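Long-range contacts in formyltransferase PseJ (Anoxybacillus kamchatkensis G10, PDB 6EDK), which is a formyltransferase-family protein that holds 1YA in a pocket beside its central mixed beta-sheet: residues 51-59 with 74-82; 123-134 with 174-185. All coordinates share one frame; numbering follows the deposited sequence.

Interaction 1: residues 51-59 with 74-82; sequences QYQDKLDKK and YRYIIHPDI. With 1YA (N-{4-[{[(6S)-2-amino-4-oxo-3,4,5,6,7,8-hexahydropteridin-6-yl]methyl}(formyl)amino]benzoyl}-L-glutamic acid), chain D.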
loop_
_atom_site.group_PDB
_atom_site.type_symbol
_atom_site.label_atom_id
_atom_site.label_comp_id
_atom_site.label_asym_id
_atom_site.label_seq_id
_atom_site.Cartn_x
_atom_site.Cartn_y
_atom_site.Cartn_z
ATOM N N GLN A 51 -1.626 8.511 14.940
ATOM C CA GLN A 51 -2.192 8.444 13.603
ATOM C C GLN A 51 -2.338 9.838 13.057
ATOM O O GLN A 51 -2.629 10.779 13.796
ATOM C CB GLN A 51 -3.567 7.724 13.590
ATOM C CG GLN A 51 -4.334 7.783 12.234
ATOM C CD GLN A 51 -5.295 8.992 12.066
ATOM O OE1 GLN A 51 -5.640 9.671 13.044
ATOM N NE2 GLN A 51 -5.735 9.257 10.799
ATOM N N TYR A 52 -2.217 9.949 11.737
ATOM C CA TYR A 52 -2.357 11.229 11.046
ATOM C C TYR A 52 -2.801 10.998 9.619
ATOM O O TYR A 52 -2.290 10.097 8.942
ATOM C CB TYR A 52 -1.010 11.955 11.052
ATOM C CG TYR A 52 -1.116 13.445 10.798
ATOM C CD1 TYR A 52 -1.772 14.264 11.723
ATOM C CD2 TYR A 52 -0.541 14.016 9.693
ATOM C CE1 TYR A 52 -1.858 15.615 11.512
ATOM C CE2 TYR A 52 -0.629 15.382 9.457
ATOM C CZ TYR A 52 -1.287 16.184 10.386
ATOM O OH TYR A 52 -1.383 17.562 10.202
ATOM N N GLN A 53 -3.700 11.845 9.118
ATOM C CA GLN A 53 -4.117 11.665 7.740
ATOM C C GLN A 53 -3.945 12.866 6.826
ATOM O O GLN A 53 -4.277 12.760 5.647
ATOM C CB GLN A 53 -5.578 11.197 7.676
ATOM C CG GLN A 53 -6.544 11.935 8.533
ATOM C CD GLN A 53 -7.971 11.500 8.221
ATOM O OE1 GLN A 53 -8.217 10.321 7.942
ATOM N NE2 GLN A 53 -8.914 12.454 8.243
ATOM N N ASP A 54 -3.357 13.973 7.295
ATOM C CA ASP A 54 -3.257 15.170 6.474
ATOM C C ASP A 54 -1.836 15.344 5.938
ATOM O O ASP A 54 -0.921 14.585 6.270
ATOM C CB ASP A 54 -3.690 16.408 7.291
ATOM C CG ASP A 54 -5.175 16.406 7.650
ATOM O OD1 ASP A 54 -5.989 15.713 6.998
ATOM O OD2 ASP A 54 -5.541 17.134 8.591
ATOM N N LYS A 55 -1.624 16.394 5.130
ATOM C CA LYS A 55 -0.294 16.682 4.600
ATOM C C LYS A 55 0.712 16.930 5.709
ATOM O O LYS A 55 0.366 17.384 6.800
ATOM C CB LYS A 55 -0.316 17.910 3.686
ATOM C CG LYS A 55 -1.176 17.742 2.450
ATOM C CD LYS A 55 -1.306 19.051 1.666
ATOM C CE LYS A 55 -2.492 18.979 0.682
ATOM N NZ LYS A 55 -2.614 20.169 -0.214
ATOM N N LEU A 56 1.976 16.634 5.413
ATOM C CA LEU A 56 3.062 16.727 6.365
ATOM C C LEU A 56 4.157 17.597 5.786
ATOM O O LEU A 56 4.810 17.210 4.816
ATOM C CB LEU A 56 3.644 15.359 6.696
ATOM C CG LEU A 56 2.854 14.496 7.642
ATOM C CD1 LEU A 56 3.528 13.142 7.559
ATOM C CD2 LEU A 56 2.904 15.031 9.025
ATOM N N ASP A 57 4.374 18.758 6.395
ATOM C CA ASP A 57 5.600 19.500 6.165
ATOM C C ASP A 57 6.696 18.776 6.902
ATOM O O ASP A 57 6.462 18.133 7.945
ATOM C CB ASP A 57 5.429 20.947 6.685
ATOM C CG ASP A 57 6.622 21.862 6.333
ATOM O OD1 ASP A 57 7.679 21.768 7.000
ATOM O OD2 ASP A 57 6.502 22.646 5.366
ATOM N N LYS A 58 7.926 18.898 6.391
ATOM C CA LYS A 58 9.031 18.204 7.046
ATOM C C LYS A 58 9.311 18.717 8.450
ATOM O O LYS A 58 9.960 18.003 9.239
ATOM C CB LYS A 58 10.306 18.310 6.203
ATOM C CG LYS A 58 10.992 19.663 6.182
ATOM C CD LYS A 58 12.141 19.639 5.146
ATOM C CE LYS A 58 12.825 20.987 4.957
ATOM N NZ LYS A 58 13.136 21.263 3.502
ATOM N N LYS A 59 8.836 19.927 8.787
ATOM C CA LYS A 59 9.003 20.455 10.147
ATOM C C LYS A 59 7.866 20.077 11.094
ATOM O O LYS A 59 7.980 20.342 12.303
ATOM C CB LYS A 59 9.129 21.981 10.097
ATOM C CG LYS A 59 10.365 22.474 9.352
ATOM C CD LYS A 59 10.443 24.022 9.296
ATOM C CE LYS A 59 9.409 24.579 8.315
ATOM N NZ LYS A 59 9.587 26.040 8.213
ATOM N N TYR A 74 -2.593 6.388 2.846
ATOM C CA TYR A 74 -2.245 7.801 3.013
ATOM C C TYR A 74 -2.369 8.517 1.676
ATOM O O TYR A 74 -1.879 8.040 0.654
ATOM C CB TYR A 74 -0.833 7.931 3.528
ATOM C CG TYR A 74 -0.417 9.338 3.850
ATOM C CD1 TYR A 74 -1.151 10.118 4.734
ATOM C CD2 TYR A 74 0.737 9.881 3.283
ATOM C CE1 TYR A 74 -0.735 11.446 5.062
ATOM C CE2 TYR A 74 1.154 11.203 3.589
ATOM C CZ TYR A 74 0.405 11.965 4.459
ATOM O OH TYR A 74 0.836 13.254 4.765
ATOM N N ARG A 75 -3.008 9.670 1.686
ATOM C CA ARG A 75 -3.455 10.269 0.451
ATOM C C ARG A 75 -2.456 11.244 -0.161
ATOM O O ARG A 75 -2.723 11.757 -1.248
ATOM C CB ARG A 75 -4.806 10.971 0.668
ATOM C CG ARG A 75 -6.000 9.982 0.579
ATOM C CD ARG A 75 -7.215 10.498 1.373
ATOM N NE ARG A 75 -6.984 10.448 2.822
ATOM C CZ ARG A 75 -7.464 9.511 3.645
ATOM N NH1 ARG A 75 -8.237 8.518 3.178
ATOM N NH2 ARG A 75 -7.163 9.580 4.937
ATOM N N TYR A 76 -1.315 11.480 0.464
ATOM C CA TYR A 76 -0.379 12.458 -0.059
ATOM C C TYR A 76 0.994 11.875 -0.296
ATOM O O TYR A 76 1.424 10.880 0.333
ATOM C CB TYR A 76 -0.279 13.665 0.921
ATOM C CG TYR A 76 -1.642 14.223 1.265
ATOM C CD1 TYR A 76 -2.316 15.075 0.391
ATOM C CD2 TYR A 76 -2.306 13.850 2.455
ATOM C CE1 TYR A 76 -3.571 15.568 0.698
ATOM C CE2 TYR A 76 -3.570 14.341 2.758
ATOM C CZ TYR A 76 -4.189 15.209 1.872
ATOM O OH TYR A 76 -5.441 15.696 2.154
ATOM N N ILE A 77 1.698 12.522 -1.221
ATOM C CA ILE A 77 3.103 12.234 -1.456
ATOM C C ILE A 77 3.907 12.710 -0.260
ATOM O O ILE A 77 3.714 13.832 0.218
ATOM C CB ILE A 77 3.555 12.909 -2.762
ATOM C CG1 ILE A 77 2.620 12.441 -3.887
ATOM C CG2 ILE A 77 5.011 12.598 -3.057
ATOM C CD1 ILE A 77 2.671 13.268 -5.144
ATOM N N ILE A 78 4.763 11.857 0.255
ATOM C CA ILE A 78 5.606 12.172 1.399
ATOM C C ILE A 78 6.868 12.870 0.904
ATOM O O ILE A 78 7.590 12.358 0.032
ATOM C CB ILE A 78 5.953 10.910 2.201
ATOM C CG1 ILE A 78 4.660 10.330 2.821
ATOM C CG2 ILE A 78 6.927 11.217 3.321
ATOM C CD1 ILE A 78 4.845 8.930 3.350
ATOM N N HIS A 79 7.145 14.033 1.490
ATOM C CA HIS A 79 8.220 14.901 1.010
ATOM C C HIS A 79 9.572 14.205 1.082
ATOM O O HIS A 79 9.838 13.456 2.024
ATOM C CB HIS A 79 8.232 16.168 1.872
ATOM C CG HIS A 79 9.133 17.237 1.355
ATOM N ND1 HIS A 79 10.502 17.214 1.550
ATOM C CD2 HIS A 79 8.866 18.347 0.631
ATOM C CE1 HIS A 79 11.034 18.282 0.983
ATOM N NE2 HIS A 79 10.066 18.981 0.417
ATOM N N PRO A 80 10.469 14.449 0.109
ATOM C CA PRO A 80 11.739 13.687 0.055
ATOM C C PRO A 80 12.640 13.857 1.258
ATOM O O PRO A 80 13.400 12.932 1.626
ATOM C CB PRO A 80 12.417 14.220 -1.215
ATOM C CG PRO A 80 11.323 14.826 -2.015
ATOM C CD PRO A 80 10.293 15.323 -1.063
ATOM N N ASP A 81 12.563 15.009 1.928
ATOM C CA ASP A 81 13.357 15.184 3.139
ATOM C C ASP A 81 12.833 14.288 4.247
ATOM O O ASP A 81 13.606 13.719 5.041
ATOM C CB ASP A 81 13.350 16.656 3.547
ATOM C CG ASP A 81 14.088 17.551 2.529
ATOM O OD1 ASP A 81 14.932 17.036 1.764
ATOM O OD2 ASP A 81 13.811 18.756 2.492
ATOM N N ILE A 82 11.514 14.100 4.304
ATOM C CA ILE A 82 10.963 13.121 5.251
ATOM C C ILE A 82 11.417 11.708 4.881
ATOM O O ILE A 82 11.843 10.915 5.753
ATOM C CB ILE A 82 9.433 13.248 5.273
ATOM C CG1 ILE A 82 8.976 14.649 5.731
ATOM C CG2 ILE A 82 8.823 12.268 6.229
ATOM C CD1 ILE A 82 7.447 14.824 5.658
HETATM N N1 1YA D . 4.885 9.116 -0.731
HETATM C C2 1YA D . 6.193 8.743 -1.313
HETATM N NA2 1YA D . 7.260 9.724 -1.411
HETATM N N3 1YA D . 6.507 7.347 -1.792
HETATM C C4 1YA D . 5.484 6.294 -1.760
HETATM O O4 1YA D . 5.794 5.196 -2.175
HETATM C C4A 1YA D . 4.164 6.679 -1.183
HETATM N N5 1YA D . 3.197 5.711 -1.059
HETATM C C6 1YA D . 1.758 6.275 -0.920
HETATM C C7 1YA D . 1.619 7.311 -0.040
HETATM N N8 1YA D . 2.689 8.452 -0.109
HETATM C C8A 1YA D . 3.869 8.097 -0.631
HETATM C C9 1YA D . 1.368 6.694 -2.356
HETATM N N10 1YA D . -0.031 7.150 -2.463
HETATM C C11 1YA D . -0.870 10.515 -4.891
HETATM C C12 1YA D . -1.198 10.569 -3.546
HETATM C C13 1YA D . -0.912 9.477 -2.735
HETATM C C14 1YA D . -0.326 8.354 -3.292
HETATM C C15 1YA D . -0.012 8.303 -4.638
HETATM C C16 1YA D . -0.289 9.395 -5.444
HETATM C C17 1YA D . -1.186 11.701 -5.837
HETATM N N 1YA D . -1.830 11.299 -7.114
HETATM C CA 1YA D . -2.236 12.254 -8.177
HETATM C CB 1YA D . -0.980 12.881 -8.834
HETATM C CG 1YA D . 0.291 12.044 -8.615
HETATM C CD 1YA D . 1.428 12.447 -9.571
HETATM O OE1 1YA D . 2.460 11.727 -9.669
HETATM O OE2 1YA D . 1.328 13.498 -10.257
HETATM C CT 1YA D . -3.110 11.503 -9.214
HETATM O O2 1YA D . -3.336 10.258 -9.124
HETATM O O1 1YA D . -3.623 12.129 -10.173
HETATM C C18 1YA D . -1.145 6.437 -1.855
HETATM O O5 1YA D . -0.957 5.465 -1.204
HETATM O O 1YA D . -0.949 12.816 -5.535
HETATM O O HOH W 1 -4.416 10.398 4.331
HETATM O O HOH W 2 5.159 15.055 3.125
HETATM O O HOH W 3 2.535 14.903 2.899
#

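Interaction 2: residues 123-134 with 174-185; sequences YIDSGLDTGEII and IRGIPQPKGGSY. With 1YA (N-{4-[{[(6S)-2-amino-4-oxo-3,4,5,6,7,8-hexahydropteridin-6-yl]methyl}(formyl)amino]benzoyl}-L-glutamic acid), chain D.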
loop_
_atom_site.group_PDB
_atom_site.type_symbol
_atom_site.label_atom_id
_atom_site.label_comp_id
_atom_site.label_asym_id
_atom_site.label_seq_id
_atom_site.Cartn_x
_atom_site.Cartn_y
_atom_site.Cartn_z
ATOM N N TYR A 123 9.406 -0.339 1.149
ATOM C CA TYR A 123 9.951 0.894 1.749
ATOM C C TYR A 123 9.531 2.087 0.927
ATOM O O TYR A 123 9.475 2.024 -0.300
ATOM C CB TYR A 123 11.480 0.806 1.817
ATOM C CG TYR A 123 11.969 -0.087 2.892
ATOM C CD1 TYR A 123 11.811 0.254 4.231
ATOM C CD2 TYR A 123 12.643 -1.268 2.629
ATOM C CE1 TYR A 123 12.250 -0.558 5.213
ATOM C CE2 TYR A 123 13.081 -2.076 3.625
ATOM C CZ TYR A 123 12.914 -1.703 4.926
ATOM O OH TYR A 123 13.367 -2.513 5.956
ATOM N N ILE A 124 9.276 3.203 1.605
ATOM C CA ILE A 124 8.910 4.435 0.943
ATOM C C ILE A 124 10.173 5.141 0.483
ATOM O O ILE A 124 11.083 5.402 1.288
ATOM C CB ILE A 124 8.120 5.358 1.889
ATOM C CG1 ILE A 124 6.776 4.718 2.235
ATOM C CG2 ILE A 124 7.931 6.732 1.268
ATOM C CD1 ILE A 124 6.154 5.297 3.472
ATOM N N ASP A 125 10.227 5.464 -0.787
ATOM C CA ASP A 125 11.303 6.306 -1.320
ATOM C C ASP A 125 10.629 7.509 -1.937
ATOM O O ASP A 125 9.429 7.729 -1.741
ATOM C CB ASP A 125 12.212 5.490 -2.225
ATOM C CG ASP A 125 11.675 5.295 -3.612
ATOM O OD1 ASP A 125 10.597 5.793 -3.913
ATOM O OD2 ASP A 125 12.377 4.615 -4.424
ATOM N N SER A 126 11.420 8.345 -2.635
ATOM C CA SER A 126 10.916 9.663 -3.028
ATOM C C SER A 126 9.891 9.564 -4.132
ATOM O O SER A 126 9.032 10.417 -4.243
ATOM C CB SER A 126 12.076 10.565 -3.475
ATOM O OG SER A 126 13.021 9.780 -4.194
ATOM N N GLY A 127 9.944 8.494 -4.943
ATOM C CA GLY A 127 8.917 8.299 -5.938
ATOM C C GLY A 127 7.682 7.599 -5.395
ATOM O O GLY A 127 7.687 7.091 -4.271
ATOM N N LEU A 128 6.628 7.561 -6.221
ATOM C CA LEU A 128 5.354 6.950 -5.830
ATOM C C LEU A 128 5.397 5.440 -6.063
ATOM O O LEU A 128 5.393 4.981 -7.216
ATOM C CB LEU A 128 4.198 7.540 -6.621
ATOM C CG LEU A 128 4.061 9.059 -6.587
ATOM C CD1 LEU A 128 2.759 9.484 -7.267
ATOM C CD2 LEU A 128 4.131 9.548 -5.136
ATOM N N ASP A 129 5.379 4.667 -4.967
ATOM C CA ASP A 129 5.285 3.201 -4.985
ATOM C C ASP A 129 6.470 2.566 -5.670
ATOM O O ASP A 129 6.385 1.459 -6.117
ATOM C CB ASP A 129 3.970 2.732 -5.647
ATOM C CG ASP A 129 2.738 3.278 -4.938
ATOM O OD1 ASP A 129 2.776 3.381 -3.680
ATOM O OD2 ASP A 129 1.728 3.609 -5.616
ATOM N N THR A 130 7.625 3.268 -5.695
ATOM C CA THR A 130 8.846 2.802 -6.331
ATOM C C THR A 130 9.886 2.225 -5.378
ATOM O O THR A 130 10.874 1.632 -5.847
ATOM C CB THR A 130 9.484 3.961 -7.127
ATOM O OG1 THR A 130 9.414 5.158 -6.344
ATOM C CG2 THR A 130 8.729 4.221 -8.386
ATOM N N GLY A 131 9.695 2.326 -4.056
ATOM C CA GLY A 131 10.699 1.865 -3.101
ATOM C C GLY A 131 10.959 0.355 -3.074
ATOM O O GLY A 131 10.310 -0.458 -3.743
ATOM N N GLU A 132 11.919 -0.032 -2.231
ATOM C CA GLU A 132 12.375 -1.425 -2.186
ATOM C C GLU A 132 11.297 -2.364 -1.632
ATOM O O GLU A 132 10.545 -2.018 -0.736
ATOM C CB GLU A 132 13.616 -1.571 -1.314
ATOM C CG GLU A 132 14.872 -0.980 -1.948
ATOM C CD GLU A 132 16.095 -1.209 -1.074
ATOM O OE1 GLU A 132 16.063 -0.774 0.112
ATOM O OE2 GLU A 132 17.064 -1.842 -1.569
ATOM N N ILE A 133 11.193 -3.539 -2.220
ATOM C CA ILE A 133 10.154 -4.505 -1.864
ATOM C C ILE A 133 10.582 -5.308 -0.651
ATOM O O ILE A 133 11.715 -5.837 -0.593
ATOM C CB ILE A 133 9.847 -5.441 -3.052
ATOM C CG1 ILE A 133 9.213 -4.646 -4.178
ATOM C CG2 ILE A 133 8.889 -6.543 -2.511
ATOM C CD1 ILE A 133 8.965 -5.510 -5.486
ATOM N N ILE A 134 9.668 -5.422 0.326
ATOM C CA ILE A 134 9.899 -6.200 1.533
ATOM C C ILE A 134 9.273 -7.582 1.426
ATOM O O ILE A 134 9.969 -8.596 1.586
ATOM C CB ILE A 134 9.369 -5.452 2.781
ATOM C CG1 ILE A 134 10.221 -4.191 3.032
ATOM C CG2 ILE A 134 9.391 -6.309 3.978
ATOM C CD1 ILE A 134 9.484 -3.087 3.839
ATOM N N ILE A 174 14.082 -7.582 7.507
ATOM C CA ILE A 174 13.934 -7.730 6.053
ATOM C C ILE A 174 14.341 -6.410 5.426
ATOM O O ILE A 174 13.556 -5.455 5.414
ATOM C CB ILE A 174 12.511 -8.122 5.647
ATOM C CG1 ILE A 174 12.019 -9.259 6.549
ATOM C CG2 ILE A 174 12.415 -8.569 4.149
ATOM C CD1 ILE A 174 10.539 -9.653 6.320
ATOM N N ARG A 175 15.570 -6.337 4.912
ATOM C CA ARG A 175 16.114 -5.092 4.366
ATOM C C ARG A 175 15.517 -4.722 3.007
ATOM O O ARG A 175 15.701 -3.583 2.547
ATOM C CB ARG A 175 17.646 -5.203 4.256
ATOM C CG ARG A 175 18.367 -3.992 3.644
ATOM C CD ARG A 175 19.898 -4.226 3.549
ATOM N NE ARG A 175 20.486 -4.505 4.865
ATOM C CZ ARG A 175 21.180 -5.600 5.187
ATOM N NH1 ARG A 175 21.423 -6.553 4.286
ATOM N NH2 ARG A 175 21.650 -5.732 6.422
ATOM N N GLY A 176 14.822 -5.635 2.359
ATOM C CA GLY A 176 14.184 -5.317 1.091
ATOM C C GLY A 176 15.119 -5.493 -0.094
ATOM O O GLY A 176 16.337 -5.565 0.050
ATOM N N ILE A 177 14.521 -5.570 -1.288
ATOM C CA ILE A 177 15.302 -5.660 -2.526
ATOM C C ILE A 177 14.928 -4.536 -3.476
ATOM O O ILE A 177 13.823 -3.996 -3.400
ATOM C CB ILE A 177 15.149 -7.020 -3.239
ATOM C CG1 ILE A 177 13.665 -7.348 -3.568
ATOM C CG2 ILE A 177 15.728 -8.108 -2.435
ATOM C CD1 ILE A 177 13.515 -8.516 -4.628
ATOM N N PRO A 178 15.850 -4.126 -4.369
ATOM C CA PRO A 178 15.512 -3.139 -5.376
ATOM C C PRO A 178 14.236 -3.568 -6.068
ATOM O O PRO A 178 14.113 -4.732 -6.435
ATOM C CB PRO A 178 16.711 -3.183 -6.329
ATOM C CG PRO A 178 17.789 -3.782 -5.565
ATOM C CD PRO A 178 17.144 -4.765 -4.638
ATOM N N GLN A 179 13.359 -2.635 -6.314
ATOM C CA GLN A 179 12.147 -2.911 -7.061
ATOM C C GLN A 179 12.485 -3.247 -8.505
ATOM O O GLN A 179 13.073 -2.405 -9.206
ATOM C CB GLN A 179 11.169 -1.740 -7.003
ATOM C CG GLN A 179 9.743 -2.198 -7.384
ATOM C CD GLN A 179 8.652 -1.158 -7.211
ATOM O OE1 GLN A 179 7.876 -0.906 -8.134
ATOM N NE2 GLN A 179 8.553 -0.571 -6.004
ATOM N N PRO A 180 12.097 -4.435 -8.997
ATOM C CA PRO A 180 12.425 -4.817 -10.368
ATOM C C PRO A 180 12.026 -3.743 -11.325
ATOM O O PRO A 180 10.978 -3.101 -11.191
ATOM C CB PRO A 180 11.619 -6.091 -10.598
ATOM C CG PRO A 180 11.540 -6.723 -9.284
ATOM C CD PRO A 180 11.374 -5.511 -8.313
ATOM N N LYS A 181 12.882 -3.530 -12.311
ATOM C CA LYS A 181 12.541 -2.618 -13.390
ATOM C C LYS A 181 11.474 -3.257 -14.253
ATOM O O LYS A 181 11.584 -4.442 -14.533
ATOM C CB LYS A 181 13.785 -2.332 -14.229
ATOM C CG LYS A 181 14.912 -1.778 -13.420
ATOM C CD LYS A 181 15.937 -1.251 -14.421
ATOM C CE LYS A 181 17.030 -0.411 -13.769
ATOM N NZ LYS A 181 18.045 -0.104 -14.833
ATOM N N GLY A 182 10.476 -2.450 -14.698
ATOM C CA GLY A 182 9.294 -2.930 -15.376
ATOM C C GLY A 182 7.998 -2.421 -14.721
ATOM O O GLY A 182 7.987 -1.438 -13.974
ATOM N N GLY A 183 6.897 -3.119 -15.035
ATOM C CA GLY A 183 5.596 -2.808 -14.426
ATOM C C GLY A 183 4.857 -1.660 -15.114
ATOM O O GLY A 183 4.950 -1.436 -16.283
ATOM N N SER A 184 4.123 -0.906 -14.295
ATOM C CA SER A 184 3.224 0.140 -14.828
ATOM C C SER A 184 2.899 1.163 -13.738
ATOM O O SER A 184 3.143 0.930 -12.559
ATOM C CB SER A 184 1.948 -0.447 -15.366
ATOM O OG SER A 184 1.305 -1.232 -14.373
ATOM N N TYR A 185 2.344 2.293 -14.157
ATOM C CA TYR A 185 1.968 3.386 -13.273
ATOM C C TYR A 185 0.729 4.068 -13.814
ATOM O O TYR A 185 0.623 4.226 -15.037
ATOM C CB TYR A 185 3.080 4.409 -13.148
ATOM C CG TYR A 185 2.614 5.658 -12.397
ATOM C CD1 TYR A 185 2.628 5.699 -11.024
ATOM C CD2 TYR A 185 2.143 6.779 -13.081
ATOM C CE1 TYR A 185 2.192 6.816 -10.331
ATOM C CE2 TYR A 185 1.709 7.898 -12.401
ATOM C CZ TYR A 185 1.741 7.920 -11.024
ATOM O OH TYR A 185 1.314 9.035 -10.317
HETATM N N1 1YA D . 4.885 9.116 -0.731
HETATM C C2 1YA D . 6.193 8.743 -1.313
HETATM N NA2 1YA D . 7.260 9.724 -1.411
HETATM N N3 1YA D . 6.507 7.347 -1.792
HETATM C C4 1YA D . 5.484 6.294 -1.760
HETATM O O4 1YA D . 5.794 5.196 -2.175
HETATM C C4A 1YA D . 4.164 6.679 -1.183
HETATM N N5 1YA D . 3.197 5.711 -1.059
HETATM C C6 1YA D . 1.758 6.275 -0.920
HETATM C C7 1YA D . 1.619 7.311 -0.040
HETATM N N8 1YA D . 2.689 8.452 -0.109
HETATM C C8A 1YA D . 3.869 8.097 -0.631
HETATM C C9 1YA D . 1.368 6.694 -2.356
HETATM N N10 1YA D . -0.031 7.150 -2.463
HETATM C C11 1YA D . -0.870 10.515 -4.891
HETATM C C12 1YA D . -1.198 10.569 -3.546
HETATM C C13 1YA D . -0.912 9.477 -2.735
HETATM C C14 1YA D . -0.326 8.354 -3.292
HETATM C C15 1YA D . -0.012 8.303 -4.638
HETATM C C16 1YA D . -0.289 9.395 -5.444
HETATM C C17 1YA D . -1.186 11.701 -5.837
HETATM N N 1YA D . -1.830 11.299 -7.114
HETATM C CA 1YA D . -2.236 12.254 -8.177
HETATM C CB 1YA D . -0.980 12.881 -8.834
HETATM C CG 1YA D . 0.291 12.044 -8.615
HETATM C CD 1YA D . 1.428 12.447 -9.571
HETATM O OE1 1YA D . 2.460 11.727 -9.669
HETATM O OE2 1YA D . 1.328 13.498 -10.257
HETATM C CT 1YA D . -3.110 11.503 -9.214
HETATM O O2 1YA D . -3.336 10.258 -9.124
HETATM O O1 1YA D . -3.623 12.129 -10.173
HETATM C C18 1YA D . -1.145 6.437 -1.855
HETATM O O5 1YA D . -0.957 5.465 -1.204
HETATM O O 1YA D . -0.949 12.816 -5.535
HETATM O O HOH W 4 13.293 0.213 -5.440
HETATM O O HOH W 5 18.736 -4.237 -1.336
#

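Interaction 1: residues 51-59 with 74-82
Y74 reaches up from 74-82 to the backbone of 51-59, and its ring is worth following atom by atom. The bond from CA to CB runs alongside 51-59 rather than at it; with CG anti to the backbone N (chi1 -175°) the ring is brought over to 51-59. CE1 comes 3.8 Å from Q53 O, which stands oblique to the ring. At the tip, OH donates to D54 O at 2.7 Å, the donor standing above that carbonyl's plane, and takes a second bond from water 3, which also bridges L56 N and I77 O. L56 CG rests 3.7 Å from the same OH. Next door, Y76 offers a ring face to the aliphatic part of K55: K55 CG sits 3.6 Å from the centroid of the Y76 ring, a CH-pi contact, while R75 CB lies over the opposite face. At the far end K58 NZ forms a 2.8 Å salt bridge with D81 OD2, and I82 CD1 packs 4.0 Å from L56 CB. The backbone of Y76 and I78 meanwhile hydrogen-bonds 1YA. The contact thus joins the loop leaving edge strand 48-52 to the start of helix 80-85, where H79, at the N-cap position, accepts from D81 N through ND1, while L56, Y74 and I78 lean on strand 27-31.

Interaction 2: residues 123-134 with 174-185
The Q179 side chain enters the 123-134 loop as an extended arm, crossing I133 at about a right angle, with CG 3.9 Å from I133 CD1. A chi1 of -161° sends CG away from the backbone N and carries the amide in among the loop carbonyls. There NE2 gives one hydrogen to D129 O at 3.0 Å and the other to G131 O at 2.9 Å; both acceptors lie close to the amide plane, so the pair of bonds fixes its rotation. I133 CD1 also meets P180 CD crosswise at 3.7 Å. Behind it the backbones of I133 and I177 exchange two hydrogen bonds, a single antiparallel bridge. Y123 lays one ring face under I134 CD1 and turns its edge to the other segment, OH 3.0 Å from I174 O. I134 and I174 meet obliquely through their CG2 methyls, 3.8 Å apart. At the other end L128 CD1 approaches the Y185 hydroxyl at 3.4 Å, both beside the glutamate part of 1YA. Polar grip and apolar packing therefore work together: the amide ties down carbonyls of the very loop whose D125 O and D129 N hydrogen-bond the pterin of 1YA, so Q179 probably acts as a second-shell support, consistent with a pocket wall held in shape from behind.

From the N terminus, the chain runs through strands 27-31 and 48-52 before interaction 1 closes a short loop, whose 14 intervening residues include strand 68-71. It then passes helix 80-85 and strand 90-94 and, after strand 118-123, enters interaction 2, a wider loop of 39 residues carrying most of strand 133-138 and the long helix 147-169. The two are in series, neither nesting nor crossing. They serve opposite edges of the six-stranded sheet, at 48-52 and 133-138, with centres about 18 Å apart. Across the pocket they touch directly, I77 CG1 lying 3.5 Å from L128 CD2, and 1YA bridges 74-82 and 123-134.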